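Long-range contact in DotU family type IV/VI secretion system protein (Acinetobacter baumannii, PDB 6Y4R), which is the cytoplasmic domain of TssL, a key component of the bacterial type VI secretion system, where it probably forms part of the membrane-anchored assembly: residues Asp57-Phe62 with Leu92-Ser97. Numbering follows the deposited sequence.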
loop_
_atom_site.group_PDB
_atom_site.type_symbol
_atom_site.label_atom_id
_atom_site.label_comp_id
_atom_site.label_asym_id
_atom_site.label_seq_id
_atom_site.Cartn_x
_atom_site.Cartn_y
_atom_site.Cartn_z
ATOM N N ASP A 57 7.344 -6.156 -3.393
ATOM C CA ASP A 57 5.927 -5.966 -3.695
ATOM C C ASP A 57 5.136 -5.437 -2.513
ATOM O O ASP A 57 4.147 -4.734 -2.725
ATOM C CB ASP A 57 5.287 -7.260 -4.200
ATOM C CG ASP A 57 5.812 -7.680 -5.568
ATOM O OD1 ASP A 57 5.750 -8.888 -5.907
ATOM O OD2 ASP A 57 6.298 -6.788 -6.303
ATOM N N ALA A 58 5.546 -5.740 -1.275
ATOM C CA ALA A 58 4.891 -5.137 -0.119
ATOM C C ALA A 58 5.157 -3.636 -0.065
ATOM O O ALA A 58 4.236 -2.829 0.105
ATOM C CB ALA A 58 5.364 -5.817 1.165
ATOM N N LYS A 59 6.409 -3.238 -0.252
ATOM C CA LYS A 59 6.705 -1.816 -0.318
ATOM C C LYS A 59 6.008 -1.137 -1.500
ATOM O O LYS A 59 5.567 0.013 -1.386
ATOM C CB LYS A 59 8.218 -1.610 -0.373
ATOM C CG LYS A 59 8.625 -0.260 -0.898
ATOM C CD LYS A 59 9.916 0.210 -0.273
ATOM C CE LYS A 59 11.128 -0.273 -1.028
ATOM N NZ LYS A 59 12.310 -0.185 -0.121
ATOM N N TYR A 60 5.895 -1.826 -2.645
ATOM C CA TYR A 60 5.234 -1.230 -3.808
ATOM C C TYR A 60 3.762 -0.946 -3.515
ATOM O O TYR A 60 3.243 0.126 -3.851
ATOM C CB TYR A 60 5.375 -2.157 -5.027
ATOM C CG TYR A 60 4.678 -1.639 -6.277
ATOM C CD1 TYR A 60 3.309 -1.843 -6.477
ATOM C CD2 TYR A 60 5.383 -0.934 -7.242
ATOM C CE1 TYR A 60 2.667 -1.347 -7.598
ATOM C CE2 TYR A 60 4.756 -0.442 -8.374
ATOM C CZ TYR A 60 3.401 -0.649 -8.553
ATOM O OH TYR A 60 2.787 -0.151 -9.688
ATOM N N ALA A 61 3.075 -1.915 -2.901
ATOM C CA ALA A 61 1.668 -1.767 -2.558
ATOM C C ALA A 61 1.471 -0.652 -1.549
ATOM O O ALA A 61 0.497 0.106 -1.635
ATOM C CB ALA A 61 1.120 -3.086 -2.000
ATOM N N PHE A 62 2.360 -0.556 -0.560
ATOM C CA PHE A 62 2.208 0.489 0.447
ATOM C C PHE A 62 2.408 1.871 -0.166
ATOM O O PHE A 62 1.743 2.831 0.228
ATOM C CB PHE A 62 3.188 0.264 1.596
ATOM C CG PHE A 62 3.204 1.370 2.614
ATOM C CD1 PHE A 62 2.493 1.237 3.793
ATOM C CD2 PHE A 62 3.943 2.536 2.409
ATOM C CE1 PHE A 62 2.503 2.253 4.750
ATOM C CE2 PHE A 62 3.950 3.563 3.361
ATOM C CZ PHE A 62 3.236 3.416 4.528
ATOM N N LEU A 92 6.461 7.345 -8.069
ATOM C CA LEU A 92 7.310 7.871 -9.130
ATOM C C LEU A 92 8.746 7.998 -8.648
ATOM O O LEU A 92 9.690 7.693 -9.389
ATOM C CB LEU A 92 6.769 9.236 -9.565
ATOM C CG LEU A 92 7.498 10.052 -10.623
ATOM C CD1 LEU A 92 7.256 9.433 -11.984
ATOM C CD2 LEU A 92 7.062 11.493 -10.621
ATOM N N SER A 93 8.911 8.351 -7.372
ATOM C CA SER A 93 10.245 8.512 -6.803
ATOM C C SER A 93 10.937 7.165 -6.616
ATOM O O SER A 93 12.093 6.998 -7.030
ATOM C CB SER A 93 10.153 9.312 -5.490
ATOM O OG SER A 93 11.377 9.357 -4.771
ATOM N N LEU A 94 10.230 6.172 -6.075
ATOM C CA LEU A 94 10.868 4.898 -5.750
ATOM C C LEU A 94 10.755 3.850 -6.852
ATOM O O LEU A 94 11.595 2.944 -6.922
ATOM C CB LEU A 94 10.262 4.301 -4.473
ATOM C CG LEU A 94 10.368 5.099 -3.177
ATOM C CD1 LEU A 94 9.894 4.269 -1.979
ATOM C CD2 LEU A 94 11.806 5.559 -2.967
ATOM N N PHE A 95 9.758 3.942 -7.721
ATOM C CA PHE A 95 9.604 2.951 -8.770
ATOM C C PHE A 95 9.562 3.563 -10.156
ATOM O O PHE A 95 9.392 2.824 -11.123
ATOM C CB PHE A 95 8.328 2.122 -8.531
ATOM C CG PHE A 95 8.268 1.491 -7.168
ATOM C CD1 PHE A 95 7.559 2.092 -6.155
ATOM C CD2 PHE A 95 8.943 0.305 -6.902
ATOM C CE1 PHE A 95 7.517 1.534 -4.881
ATOM C CE2 PHE A 95 8.902 -0.271 -5.646
ATOM C CZ PHE A 95 8.190 0.353 -4.628
ATOM N N GLY A 96 9.706 4.880 -10.285
ATOM C CA GLY A 96 9.603 5.513 -11.590
ATOM C C GLY A 96 8.286 5.249 -12.290
ATOM O O GLY A 96 8.215 5.358 -13.514
ATOM N N SER A 97 7.225 4.961 -11.541
ATOM C CA SER A 97 5.989 4.468 -12.127
ATOM C C SER A 97 4.830 5.410 -11.816
ATOM O O SER A 97 4.808 6.099 -10.788
ATOM C CB SER A 97 5.680 3.031 -11.634
ATOM O OG SER A 97 4.571 2.452 -12.312
#
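Phe95 and Tyr60 meet through rings whose first atoms are set by chi1: Phe95 CG lies anti to its carbonyl carbon (chi1 -54°), Tyr60 CG anti to its backbone N (chi1 178°), and the rings beyond these atoms form a T-shaped pair, centroids 4.9 Å apart and planes at 66°, with the edge of Tyr60 turned to the face of Phe95. Tyr60 CD2 sits over the centre of the phenylalanine ring, 3.8 Å from Phe95 CG. Tyrosine suits its place because its flat ring offers a C-H edge to that face while also packing on Ala100 and Gln103 of helix 100-114. Phenylalanine is long enough to bridge two backbones whose nearest CA atoms, those of Tyr60 and Phe95, are 7.8 Å apart; its tip, Phe95 CZ, comes within 3.5 Å of Tyr60 CA. Lys59 brings its aliphatic part to the ring's edge, Lys59 CG lying 3.8 Å from Phe95 CZ, while its ammonium group forms a salt bridge with Glu42. A lysine can thus serve an apolar and a charged neighbour at once. No hydrogen bond joins the segments, and Ser97 OG instead accepts one from Leu99 N. Gly96, just past the helix end, takes a positive phi that a residue without a side chain adopts easily. The contact docks the short helix 90-95, mainly through its last residue, Phe95, onto helix 52-71, whose residues also pack against helices 27-47, 100-114 and 119-130 in this all-helical fold.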